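Iron transport multicopper oxidase FET3 (Saccharomyces cerevisiae, PDB 1ZPU) oxidises ferrous to ferric iron with molecular oxygen, using four bound copper ions, so that the iron permease FTR1 can carry the iron into the yeast cell. Local coordinates at residues A[50-54]-A[55-59]; A[59-63]-A[64-68]; A[109-113]-A[114-118]; A[173-176]-A[177-180]; A[254-258]-A[259-263]. One frame throughout, in Å; residues are numbered along the deposited sequence.

Contact 1: A[50-54]-A[55-59]; sequences NGMNN and TNTSM. With NAG (2-acetamido-2-deoxy-beta-D-glucopyranose), chain J.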
# COMPACT_ATOMS: atom_id res chain seq x y z
N ASN A 50 1.87 -5.95 21.22
CA ASN A 50 1.94 -7.26 20.63
C ASN A 50 1.51 -8.34 21.63
O ASN A 50 2.27 -8.69 22.53
CB ASN A 50 3.36 -7.55 20.13
CG ASN A 50 3.45 -8.80 19.29
OD1 ASN A 50 2.47 -9.54 19.18
ND2 ASN A 50 4.60 -9.03 18.69
N GLY A 51 0.29 -8.84 21.46
CA GLY A 51 -0.23 -9.90 22.33
C GLY A 51 -0.23 -11.25 21.64
O GLY A 51 -0.83 -12.20 22.15
N MET A 52 0.41 -11.33 20.48
CA MET A 52 0.54 -12.58 19.73
C MET A 52 1.72 -13.37 20.28
O MET A 52 2.71 -12.78 20.71
CB MET A 52 0.72 -12.31 18.24
CG MET A 52 -0.56 -12.06 17.53
SD MET A 52 -0.32 -11.11 16.00
CE MET A 52 0.96 -9.95 16.50
N ASN A 53 1.61 -14.69 20.24
CA ASN A 53 2.53 -15.54 21.01
C ASN A 53 3.94 -15.72 20.43
O ASN A 53 4.88 -16.04 21.15
CB ASN A 53 1.91 -16.93 21.20
CG ASN A 53 2.36 -17.59 22.47
OD1 ASN A 53 2.11 -17.07 23.56
ND2 ASN A 53 3.03 -18.73 22.35
N ASN A 54 4.07 -15.48 19.13
CA ASN A 54 5.22 -15.99 18.40
C ASN A 54 5.65 -15.12 17.20
O ASN A 54 6.72 -15.33 16.64
CB ASN A 54 4.88 -17.41 17.92
CG ASN A 54 3.59 -17.44 17.05
OD1 ASN A 54 2.72 -16.53 17.10
ND2 ASN A 54 3.48 -18.50 16.23
N THR A 55 4.81 -14.17 16.80
CA THR A 55 5.16 -13.25 15.71
C THR A 55 5.63 -11.90 16.24
O THR A 55 5.32 -11.53 17.38
CB THR A 55 3.95 -12.99 14.81
OG1 THR A 55 2.93 -13.96 15.07
CG2 THR A 55 4.36 -13.05 13.33
N ASN A 56 6.38 -11.16 15.41
CA ASN A 56 6.56 -9.73 15.63
C ASN A 56 5.36 -8.94 15.07
O ASN A 56 4.50 -9.53 14.40
CB ASN A 56 7.89 -9.27 15.01
CG ASN A 56 9.12 -9.86 15.73
OD1 ASN A 56 9.09 -10.11 16.93
ND2 ASN A 56 10.22 -10.05 14.98
N THR A 57 5.26 -7.64 15.37
CA THR A 57 4.25 -6.77 14.73
C THR A 57 4.80 -5.39 14.40
O THR A 57 5.88 -5.01 14.82
CB THR A 57 2.98 -6.53 15.60
OG1 THR A 57 2.90 -7.48 16.67
CG2 THR A 57 1.73 -6.61 14.73
N SER A 58 4.01 -4.64 13.63
CA SER A 58 4.27 -3.24 13.37
C SER A 58 2.98 -2.68 12.85
O SER A 58 2.07 -3.45 12.56
CB SER A 58 5.35 -3.08 12.32
OG SER A 58 5.06 -3.90 11.21
N MET A 59 2.90 -1.35 12.74
CA MET A 59 1.73 -0.71 12.15
C MET A 59 2.19 0.46 11.33
O MET A 59 2.95 1.30 11.82
CB MET A 59 0.76 -0.23 13.22
CG MET A 59 -0.57 0.29 12.69
SD MET A 59 -1.92 0.06 13.87
CE MET A 59 -1.32 1.06 15.21
C1 NAG J . 10.84 -11.33 15.20
C2 NAG J . 11.16 -12.50 14.24
C3 NAG J . 12.55 -13.10 14.48
C4 NAG J . 13.64 -12.04 14.69
C5 NAG J . 13.21 -10.90 15.61
C6 NAG J . 13.34 -9.53 14.92
C7 NAG J . 9.41 -13.75 13.10
C8 NAG J . 9.84 -14.85 12.16
N2 NAG J . 10.15 -13.55 14.21
O3 NAG J . 12.92 -13.89 13.36
O4 NAG J . 14.77 -12.66 15.24
O5 NAG J . 11.90 -11.15 16.13
O6 NAG J . 14.68 -9.25 14.57
O7 NAG J . 8.42 -13.05 12.80
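N50 holds T55 across the loop between strands 43-49 and 60-62, and an Asx turn starts on the same side chain. The loop belongs to the first plastocyanin-like domain of this multicopper oxidase. N50 leaves the backbone with CG anti to N (chi1 -170°), a setting that carries the amide to T55 and T57. Its CB lies 3.5 Å from OG1 of T57. CG passes the same hydroxyl. OD1 turns back and accepts from the backbone N of M52 at 3.0 Å, which closes the Asx turn. ND2 faces the other arm and donates to O of T55 at 2.9 Å. This bond is nearly straight (163° at the hydrogen), and the acceptor sits almost in the plane of the N50 amide. ND2 also bonds to O of I83. Both ends of the amide are thus gripped, which should fix its rotation. An alanine here keeps only CB, and would probably leave N of M52 and the carbonyls of T55 and I83 without their side-chain mate and the two arms less firmly tied.

M52 bends at the sulfur and brings CE to T57, near both OG1 and CG2, 3.9 Å from CG2 of T57. M52 also packs on T9 and W11 of strand 2-14. At the turn itself N54 and T55 lie side by side, and OG1 of T55 gives a weak bond to OD1 of N54. N56 points away and carries a glycan: its ND2 is joined covalently to C1 of the first sugar, at 1.4 Å.

Contact 2: A[59-63]-A[64-68]; sequences MHFHG and LFQNG. With CU1 (copper (I) ion), chain B; CU1 (copper (I) ion), chain C; NAG (2-acetamido-2-deoxy-beta-D-glucopyranose), chain D.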
# COMPACT_ATOMS: atom_id res chain seq x y z
N MET A 59 2.90 -1.35 12.74
CA MET A 59 1.73 -0.71 12.15
C MET A 59 2.19 0.46 11.33
O MET A 59 2.95 1.30 11.82
CB MET A 59 0.76 -0.23 13.22
CG MET A 59 -0.57 0.29 12.69
SD MET A 59 -1.92 0.06 13.87
CE MET A 59 -1.32 1.06 15.21
N HIS A 60 1.73 0.50 10.09
CA HIS A 60 2.07 1.56 9.16
C HIS A 60 0.81 2.31 8.79
O HIS A 60 -0.22 1.70 8.57
CB HIS A 60 2.70 0.96 7.91
CG HIS A 60 2.76 1.91 6.75
ND1 HIS A 60 3.32 3.16 6.84
CD2 HIS A 60 2.38 1.77 5.46
CE1 HIS A 60 3.25 3.77 5.67
NE2 HIS A 60 2.69 2.94 4.82
N PHE A 61 0.89 3.63 8.72
CA PHE A 61 -0.25 4.46 8.36
C PHE A 61 -0.10 4.96 6.93
O PHE A 61 0.62 5.92 6.66
CB PHE A 61 -0.43 5.56 9.39
CG PHE A 61 -0.45 5.04 10.78
CD1 PHE A 61 0.76 4.86 11.49
CD2 PHE A 61 -1.64 4.65 11.38
CE1 PHE A 61 0.76 4.33 12.77
CE2 PHE A 61 -1.65 4.11 12.66
CZ PHE A 61 -0.45 3.96 13.36
N HIS A 62 -0.78 4.27 6.03
CA HIS A 62 -0.55 4.37 4.60
C HIS A 62 -0.93 5.72 4.05
O HIS A 62 -2.10 6.10 4.08
CB HIS A 62 -1.35 3.30 3.87
CG HIS A 62 -1.05 3.22 2.41
ND1 HIS A 62 -0.48 2.11 1.83
CD2 HIS A 62 -1.23 4.12 1.41
CE1 HIS A 62 -0.33 2.33 0.53
NE2 HIS A 62 -0.77 3.55 0.26
N GLY A 63 0.06 6.43 3.53
CA GLY A 63 -0.21 7.67 2.81
C GLY A 63 0.19 8.89 3.59
O GLY A 63 0.44 9.95 3.02
N LEU A 64 0.26 8.75 4.91
CA LEU A 64 0.65 9.82 5.79
C LEU A 64 2.12 10.16 5.59
O LEU A 64 2.96 9.27 5.47
CB LEU A 64 0.34 9.42 7.22
CG LEU A 64 -1.06 9.71 7.79
CD1 LEU A 64 -2.22 9.38 6.87
CD2 LEU A 64 -1.24 9.04 9.13
N PHE A 65 2.43 11.45 5.51
CA PHE A 65 3.77 11.88 5.11
C PHE A 65 4.80 11.80 6.23
O PHE A 65 6.01 11.82 5.97
CB PHE A 65 3.73 13.30 4.54
CG PHE A 65 2.97 13.41 3.24
CD1 PHE A 65 2.91 12.34 2.34
CD2 PHE A 65 2.32 14.60 2.90
CE1 PHE A 65 2.20 12.45 1.15
CE2 PHE A 65 1.62 14.70 1.72
CZ PHE A 65 1.57 13.63 0.84
N GLN A 66 4.32 11.72 7.47
CA GLN A 66 5.17 11.59 8.66
C GLN A 66 6.30 12.63 8.66
O GLN A 66 7.42 12.35 9.09
CB GLN A 66 5.70 10.15 8.80
CG GLN A 66 4.62 9.04 8.88
CD GLN A 66 3.71 9.14 10.12
OE1 GLN A 66 3.99 9.90 11.06
NE2 GLN A 66 2.63 8.37 10.11
N ASN A 67 5.97 13.84 8.20
CA ASN A 67 6.93 14.94 8.05
C ASN A 67 7.52 15.30 9.40
O ASN A 67 6.80 15.76 10.28
CB ASN A 67 6.21 16.14 7.43
CG ASN A 67 7.16 17.09 6.72
OD1 ASN A 67 8.27 17.35 7.18
ND2 ASN A 67 6.70 17.65 5.61
N GLY A 68 8.82 15.08 9.56
CA GLY A 68 9.50 15.37 10.82
C GLY A 68 9.45 14.27 11.86
O GLY A 68 10.08 14.37 12.91
CU CU1 B . 2.61 3.67 2.87
CU CU1 C . 0.12 0.45 2.64
C1 NAG D . 7.51 18.74 5.13
C2 NAG D . 6.78 18.94 3.80
C3 NAG D . 7.30 20.15 3.03
C4 NAG D . 7.33 21.39 3.92
C5 NAG D . 8.02 21.05 5.26
C6 NAG D . 8.00 22.23 6.23
C7 NAG D . 5.72 17.02 2.72
C8 NAG D . 5.94 15.72 2.02
N2 NAG D . 6.83 17.74 2.98
O3 NAG D . 6.43 20.37 1.94
O4 NAG D . 7.94 22.50 3.26
O5 NAG D . 7.38 19.94 5.88
O6 NAG D . 6.66 22.56 6.53
O7 NAG D . 4.57 17.38 3.03
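F61 and L64 are the ends of a type II beta turn that begins within the copper-binding strand 60-62. N of L64 gives a weak bond to O of F61 at 3.3 Å. CD2 of L64 rests against CB of F61, 3.6 Å away. G63 holds the third place of the turn with phi 107°, where a CB would press on the carbonyl O of H62. The F65 ring comes obliquely to O of G63, with CD1 nearest at 3.5 Å.

Beside the turn stand two copper ligands. H60 and H62 both have CG anti to the backbone N (chi1 165° and -173°), and each reaches a different copper. NE2 of H60 binds the type 2 copper at 2.1 Å, together with H395. ND1 of H62 binds a type 3 copper at 1.9 Å, together with H105 and H464. Backbone N of H62 lies over the centre of the H60 ring.

A second shell orients the imidazoles. ND1 of H60 bonds to O of D73. NE2 of H62 bonds to D437 and T438, and its ring stacks on that of H395. Further along the chain, N67 carries a sugar, joined through ND2, whose O7 comes near the F65 ring.

Strand 60-62 is an outermost strand of its sheet and pairs with 100-105, through H60 with H105 and H62 with W103. F61 packs on I46 of strand 43-49, and L64 on F93 of strand 88-94.

Contact 3: A[109-113]-A[114-118]; sequences DGQYE and DGMKG
D114 follows a short 3-10 turn and bonds back to it, its N donating to O of Q111 at 2.8 Å. Its carboxylate faces elsewhere: OD1 forms a salt bridge with R22, and OD2 takes the backbone N of V147. G115 comes next and gives its N to O of Y112 at 3.0 Å. Its phi of 118° would push a CB onto the carbonyl O of D114, so glycine fits. M116 is the centre of an inverse gamma turn that swings the chain into strand 117-123. Its extended side chain runs alongside Q111, with SD 4.2 Å from CG of Q111, and its O lies near CB of Y112. K117 starts that strand. It passes across Y112 and sets CD at the edge of the ring, 3.7 Å from CD1 of Y112. Its chain then lies alongside that of E113, and NZ makes a long salt bridge, 4.0 Å from OE1 of E113. NZ also bonds to S140. The ring of Y112 meets H105, a type 3 copper ligand, and its OH bonds to G196. E113 also lies close to the like-charged E141, so the positive charge of K117 probably offsets some of their mutual repulsion in this buried spot.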
# COMPACT_ATOMS: atom_id res chain seq x y z
N ASP A 109 4.98 -9.53 8.25
CA ASP A 109 5.09 -10.51 7.16
C ASP A 109 3.87 -10.42 6.21
O ASP A 109 3.84 -9.59 5.30
CB ASP A 109 5.26 -11.93 7.74
CG ASP A 109 6.70 -12.19 8.31
OD1 ASP A 109 7.63 -12.48 7.49
OD2 ASP A 109 6.90 -12.17 9.57
N GLY A 110 2.85 -11.25 6.44
CA GLY A 110 1.63 -11.15 5.66
C GLY A 110 0.52 -10.71 6.58
O GLY A 110 -0.65 -10.58 6.17
N GLN A 111 0.91 -10.50 7.83
CA GLN A 111 0.04 -10.05 8.90
C GLN A 111 -1.25 -9.30 8.44
O GLN A 111 -2.34 -9.73 8.78
CB GLN A 111 0.88 -9.21 9.85
CG GLN A 111 0.43 -9.19 11.27
CD GLN A 111 1.59 -9.33 12.23
OE1 GLN A 111 1.99 -8.38 12.91
NE2 GLN A 111 2.16 -10.53 12.28
N TYR A 112 -1.16 -8.22 7.67
CA TYR A 112 -2.42 -7.50 7.39
C TYR A 112 -3.50 -8.27 6.62
O TYR A 112 -4.69 -8.05 6.84
CB TYR A 112 -2.25 -6.06 6.88
CG TYR A 112 -2.13 -5.83 5.39
CD1 TYR A 112 -3.25 -5.79 4.55
CD2 TYR A 112 -0.88 -5.57 4.82
CE1 TYR A 112 -3.12 -5.54 3.18
CE2 TYR A 112 -0.74 -5.32 3.48
CZ TYR A 112 -1.85 -5.30 2.66
OH TYR A 112 -1.62 -5.05 1.32
N GLU A 113 -3.11 -9.18 5.72
CA GLU A 113 -4.09 -10.10 5.12
C GLU A 113 -4.86 -10.88 6.16
O GLU A 113 -6.00 -11.22 5.94
CB GLU A 113 -3.46 -11.09 4.14
CG GLU A 113 -3.47 -10.59 2.69
CD GLU A 113 -4.78 -10.82 1.94
OE1 GLU A 113 -5.90 -10.56 2.44
OE2 GLU A 113 -4.68 -11.26 0.79
N ASP A 114 -4.24 -11.16 7.30
CA ASP A 114 -4.91 -11.92 8.34
C ASP A 114 -5.75 -11.03 9.26
O ASP A 114 -6.13 -11.46 10.35
CB ASP A 114 -3.90 -12.78 9.11
CG ASP A 114 -3.37 -13.97 8.28
OD1 ASP A 114 -4.01 -14.35 7.26
OD2 ASP A 114 -2.32 -14.55 8.65
N GLY A 115 -6.03 -9.81 8.81
CA GLY A 115 -7.06 -8.98 9.45
C GLY A 115 -6.64 -7.66 10.07
O GLY A 115 -7.50 -6.82 10.38
N MET A 116 -5.33 -7.47 10.25
CA MET A 116 -4.81 -6.28 10.96
C MET A 116 -4.73 -5.06 10.04
O MET A 116 -3.65 -4.71 9.53
CB MET A 116 -3.46 -6.59 11.61
CG MET A 116 -2.92 -5.52 12.49
SD MET A 116 -1.47 -6.15 13.41
CE MET A 116 -0.76 -4.62 13.97
N LYS A 117 -5.87 -4.41 9.85
CA LYS A 117 -5.99 -3.31 8.90
C LYS A 117 -7.32 -2.59 9.14
O LYS A 117 -8.29 -3.19 9.61
CB LYS A 117 -5.92 -3.83 7.47
CG LYS A 117 -7.02 -4.84 7.12
CD LYS A 117 -6.64 -5.75 5.95
CE LYS A 117 -7.86 -6.27 5.19
NZ LYS A 117 -7.50 -7.46 4.34
N GLY A 118 -7.35 -1.30 8.82
CA GLY A 118 -8.46 -0.42 9.15
C GLY A 118 -8.31 0.90 8.43
O GLY A 118 -7.23 1.22 7.94

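Contact 4: A[173-176]-A[177-180]; sequences NNTM and NLTW. With NAG (2-acetamido-2-deoxy-beta-D-glucopyranose), chain H; NAG (2-acetamido-2-deoxy-beta-D-glucopyranose), chain G.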
# COMPACT_ATOMS: atom_id res chain seq x y z
N ASN A 173 -16.14 -4.86 3.51
CA ASN A 173 -16.35 -4.61 4.95
C ASN A 173 -16.31 -5.88 5.76
O ASN A 173 -17.09 -6.05 6.66
CB ASN A 173 -17.67 -3.91 5.21
CG ASN A 173 -17.57 -2.42 5.07
OD1 ASN A 173 -16.65 -1.91 4.42
ND2 ASN A 173 -18.53 -1.72 5.68
N ASN A 174 -15.41 -6.78 5.39
CA ASN A 174 -15.20 -8.03 6.11
C ASN A 174 -16.42 -8.97 6.16
O ASN A 174 -16.59 -9.72 7.13
CB ASN A 174 -14.62 -7.78 7.50
CG ASN A 174 -13.29 -7.05 7.45
OD1 ASN A 174 -12.26 -7.62 7.11
ND2 ASN A 174 -13.31 -5.78 7.78
N THR A 175 -17.24 -8.94 5.12
CA THR A 175 -18.19 -10.03 4.80
C THR A 175 -18.35 -10.18 3.32
O THR A 175 -17.63 -9.59 2.53
CB THR A 175 -19.64 -9.80 5.28
OG1 THR A 175 -19.88 -8.40 5.38
CG2 THR A 175 -19.89 -10.47 6.60
N MET A 176 -19.36 -10.96 2.95
CA MET A 176 -19.82 -11.07 1.60
C MET A 176 -21.28 -10.65 1.54
O MET A 176 -21.93 -10.55 2.58
CB MET A 176 -19.65 -12.50 1.12
CG MET A 176 -18.22 -12.87 0.85
SD MET A 176 -18.13 -14.32 -0.18
CE MET A 176 -18.22 -13.64 -1.83
N ASN A 177 -21.78 -10.43 0.33
CA ASN A 177 -23.19 -10.06 0.11
C ASN A 177 -23.73 -9.08 1.16
O ASN A 177 -24.66 -9.37 1.91
CB ASN A 177 -24.09 -11.29 -0.12
CG ASN A 177 -23.57 -12.53 0.55
OD1 ASN A 177 -23.49 -12.57 1.76
ND2 ASN A 177 -23.21 -13.55 -0.22
N LEU A 178 -23.11 -7.90 1.16
CA LEU A 178 -23.37 -6.80 2.07
C LEU A 178 -24.54 -5.96 1.62
O LEU A 178 -24.76 -5.76 0.42
CB LEU A 178 -22.14 -5.90 2.08
CG LEU A 178 -22.08 -4.66 2.97
CD1 LEU A 178 -22.05 -5.07 4.45
CD2 LEU A 178 -20.85 -3.87 2.63
N THR A 179 -25.23 -5.41 2.60
CA THR A 179 -26.35 -4.52 2.41
C THR A 179 -25.97 -3.05 2.65
O THR A 179 -25.37 -2.71 3.68
CB THR A 179 -27.45 -4.94 3.35
OG1 THR A 179 -28.04 -6.13 2.84
CG2 THR A 179 -28.49 -3.88 3.49
N TRP A 180 -26.31 -2.19 1.69
CA TRP A 180 -26.17 -0.76 1.85
C TRP A 180 -27.55 -0.12 1.64
O TRP A 180 -28.07 -0.06 0.52
CB TRP A 180 -25.13 -0.20 0.88
CG TRP A 180 -24.97 1.29 0.90
CD1 TRP A 180 -25.10 2.11 1.97
CD2 TRP A 180 -24.60 2.12 -0.20
NE1 TRP A 180 -24.86 3.41 1.61
CE2 TRP A 180 -24.54 3.44 0.28
CE3 TRP A 180 -24.34 1.87 -1.55
CZ2 TRP A 180 -24.23 4.54 -0.54
CZ3 TRP A 180 -24.02 2.97 -2.38
CH2 TRP A 180 -23.97 4.28 -1.86
C1 NAG H . -23.24 -14.79 0.56
C2 NAG H . -22.90 -15.53 1.86
C3 NAG H . -22.13 -16.83 1.63
C4 NAG H . -22.75 -17.71 0.55
C5 NAG H . -23.00 -16.81 -0.66
C6 NAG H . -23.74 -17.51 -1.78
C7 NAG H . -22.07 -14.31 3.88
C8 NAG H . -23.40 -14.10 4.54
N2 NAG H . -22.01 -14.70 2.60
O3 NAG H . -22.02 -17.58 2.81
O4 NAG H . -21.85 -18.76 0.26
O5 NAG H . -23.86 -15.76 -0.25
O6 NAG H . -25.04 -17.74 -1.30
O7 NAG H . -21.03 -14.07 4.47
C1 NAG G . -18.38 -0.28 5.73
C2 NAG G . -19.79 0.30 5.93
C3 NAG G . -19.73 1.81 6.15
C4 NAG G . -18.71 2.21 7.23
C5 NAG G . -17.39 1.51 6.95
C6 NAG G . -16.51 1.73 8.16
C7 NAG G . -21.84 -0.55 4.90
C8 NAG G . -22.75 -0.55 3.69
N2 NAG G . -20.63 -0.00 4.79
O3 NAG G . -20.99 2.24 6.56
O4 NAG G . -18.39 3.59 7.17
O5 NAG G . -17.58 0.13 6.81
O6 NAG G . -15.22 1.20 7.95
O7 NAG G . -22.24 -1.05 5.95
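L178 lays its two methyl groups against the loop that precedes it. CD2 meets CB of N173 at 4.1 Å, and CD1 meets OG1 of T175 at the same distance. CG of L178 is anti to its N (chi1 -178°), which turns the branch back toward N173. These are loose van der Waals contacts of the leucine methyls, made in a glycan-bearing surface loop that passes from one sheet to the other.

Two N-linked sugars frame it. ND2 of N173 is bonded to C1 of one, and ND2 of N177 to C1 of the other. The acetamido methyl C8 of the N173 sugar folds back on the protein: it lies 4.0 Å from CD2 of L178 and 3.7 Å from CB of W180. This one methyl so touches both the leucine and the base of the tryptophan side chain. The sugar on N177 touches M176, its N2 lying 3.5 Å from CB of M176. OD1 of N173 is held by the backbone N of S138, which should limit the turning of that glycosylated amide.

The loop joins strand 169-172, outermost in one sheet of the second plastocyanin-like domain, to strand 179-181, outermost in the other. L178 packs on V172 of the first strand. Strand 179-181 runs parallel to strand 271-277, with backbone bonds from L178 and W180 to Y275.

Contact 5: A[254-258]-A[259-263]; sequences QKFDD and TMLDV. With NAG (2-acetamido-2-deoxy-beta-D-glucopyranose), chain L.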
# COMPACT_ATOMS: atom_id res chain seq x y z
N GLN A 254 -18.28 -6.25 -7.29
CA GLN A 254 -16.81 -6.31 -7.29
C GLN A 254 -16.31 -7.57 -8.03
O GLN A 254 -16.90 -8.65 -7.93
CB GLN A 254 -16.23 -6.15 -5.86
CG GLN A 254 -16.35 -7.33 -4.97
CD GLN A 254 -16.17 -6.99 -3.48
OE1 GLN A 254 -17.13 -7.02 -2.71
NE2 GLN A 254 -14.93 -6.71 -3.06
N LYS A 255 -15.23 -7.41 -8.80
CA LYS A 255 -14.76 -8.49 -9.66
C LYS A 255 -13.25 -8.65 -9.56
O LYS A 255 -12.53 -7.65 -9.53
CB LYS A 255 -15.16 -8.18 -11.11
CG LYS A 255 -15.00 -9.33 -12.07
CD LYS A 255 -15.31 -8.90 -13.49
CE LYS A 255 -15.56 -10.09 -14.41
NZ LYS A 255 -14.77 -11.30 -14.02
N PHE A 256 -12.77 -9.90 -9.49
CA PHE A 256 -11.34 -10.20 -9.50
C PHE A 256 -10.71 -9.69 -10.78
O PHE A 256 -11.33 -9.74 -11.86
CB PHE A 256 -11.14 -11.71 -9.52
CG PHE A 256 -10.93 -12.35 -8.18
CD1 PHE A 256 -11.99 -12.91 -7.49
CD2 PHE A 256 -9.65 -12.48 -7.65
CE1 PHE A 256 -11.79 -13.52 -6.28
CE2 PHE A 256 -9.43 -13.10 -6.44
CZ PHE A 256 -10.50 -13.62 -5.75
N ASP A 257 -9.46 -9.24 -10.70
CA ASP A 257 -8.61 -9.15 -11.88
C ASP A 257 -7.87 -10.48 -12.02
O ASP A 257 -6.77 -10.66 -11.49
CB ASP A 257 -7.62 -8.00 -11.73
CG ASP A 257 -6.65 -7.90 -12.89
OD1 ASP A 257 -5.86 -6.93 -12.87
OD2 ASP A 257 -6.66 -8.76 -13.80
N ASP A 258 -8.49 -11.43 -12.72
CA ASP A 258 -8.01 -12.81 -12.68
C ASP A 258 -6.72 -12.99 -13.47
O ASP A 258 -6.04 -14.01 -13.39
CB ASP A 258 -9.11 -13.77 -13.15
CG ASP A 258 -9.66 -13.40 -14.51
OD1 ASP A 258 -10.90 -13.42 -14.67
OD2 ASP A 258 -8.86 -13.07 -15.40
N THR A 259 -6.39 -11.97 -14.24
CA THR A 259 -5.10 -11.80 -14.88
C THR A 259 -3.94 -12.05 -13.91
O THR A 259 -2.92 -12.64 -14.26
CB THR A 259 -5.06 -10.38 -15.45
OG1 THR A 259 -5.54 -10.44 -16.78
CG2 THR A 259 -3.66 -9.70 -15.38
N MET A 260 -4.12 -11.61 -12.67
CA MET A 260 -3.06 -11.67 -11.67
C MET A 260 -2.95 -13.04 -11.05
O MET A 260 -1.96 -13.35 -10.39
CB MET A 260 -3.31 -10.60 -10.60
CG MET A 260 -3.44 -9.22 -11.22
SD MET A 260 -3.79 -7.89 -10.08
CE MET A 260 -2.26 -7.73 -9.15
N LEU A 261 -3.97 -13.87 -11.28
CA LEU A 261 -4.04 -15.20 -10.70
C LEU A 261 -3.25 -16.18 -11.55
O LEU A 261 -3.36 -16.16 -12.77
CB LEU A 261 -5.50 -15.65 -10.59
CG LEU A 261 -6.41 -14.90 -9.61
CD1 LEU A 261 -7.78 -15.56 -9.57
CD2 LEU A 261 -5.82 -14.82 -8.20
N ASP A 262 -2.45 -17.03 -10.91
CA ASP A 262 -1.64 -17.98 -11.65
C ASP A 262 -2.54 -18.92 -12.44
O ASP A 262 -2.34 -19.11 -13.63
CB ASP A 262 -0.74 -18.77 -10.71
CG ASP A 262 0.11 -19.77 -11.46
OD1 ASP A 262 -0.07 -21.00 -11.25
OD2 ASP A 262 0.95 -19.33 -12.29
N VAL A 263 -3.51 -19.52 -11.77
CA VAL A 263 -4.53 -20.36 -12.39
C VAL A 263 -5.88 -19.96 -11.80
O VAL A 263 -5.94 -19.41 -10.71
CB VAL A 263 -4.28 -21.90 -12.14
CG1 VAL A 263 -2.93 -22.34 -12.73
CG2 VAL A 263 -4.34 -22.26 -10.67
C1 NAG L . -18.62 -12.31 -13.94
C2 NAG L . -19.47 -13.39 -14.61
C3 NAG L . -19.32 -13.44 -16.13
C4 NAG L . -19.63 -12.10 -16.76
C5 NAG L . -18.67 -11.12 -16.09
C6 NAG L . -18.89 -9.70 -16.61
C7 NAG L . -20.11 -15.55 -13.68
C8 NAG L . -21.46 -15.04 -13.27
N2 NAG L . -19.16 -14.67 -14.04
O3 NAG L . -20.23 -14.35 -16.70
O4 NAG L . -19.45 -12.23 -18.16
O5 NAG L . -18.83 -11.11 -14.66
O6 NAG L . -20.14 -9.23 -16.15
O7 NAG L . -19.92 -16.77 -13.68
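D257 and M260 form the tight part of this turn, which closes strand 250-256 with a short 3-10 segment. N of M260 donates to O of D257 at 3.1 Å and 167°. N of L261 donates to O of D258 at 3.0 Å. CG of D257 is anti to its N (chi1 177°), and the side chains of D257 and M260 cross at about a right angle, with OD1 of D257 3.6 Å from SD of M260. OD1 is also bonded by the hydroxyl of Y229. With an alanine here in place of D257, the hydroxyl of Y229 would probably lose its mate and a gap would open beside the sulfur of M260. L261 also reaches F256, with CD1 of L261 4.1 Å from CD2 of F256.

The other side is looser. T259 is exposed and D258 partly exposed. Further back, CE of K255 lies 3.4 Å from O5 of a glycan sugar.

M260 faces the third domain, its side chain about 6 Å from that of the type 1 copper ligand H468. Strand 250-256 runs antiparallel between 201-205 and 271-277. Backbone bonds join D257 to S200 and F256 to L270, and the F256 ring packs on L170 of strand 169-172 in the facing sheet.

How the contacts relate
The contacts follow one another along the chain. Contacts 1 to 3 lie in the first plastocyanin-like domain, contacts 4 and 5 in the second. Contacts 1 and 2 share M59, with centres about 20 Å apart, and the loop of contact 1 leads into the copper-binding strand. Contacts 1 and 3 are closer, about 11 Å between centres, and touch where T57 meets M116. Contacts 2 and 3 reach the same sheet, through strands 60-62 and 117-123. Contacts 4 and 5 also share a sheet, through 179-181 and 250-256, with centres about 20 Å apart. Thus contact 2 supplies two ligands of the trinuclear copper cluster and contact 3 lies beside it, contact 5 nears the type 1 copper, and contacts 1, 2 and 4 bear glycans.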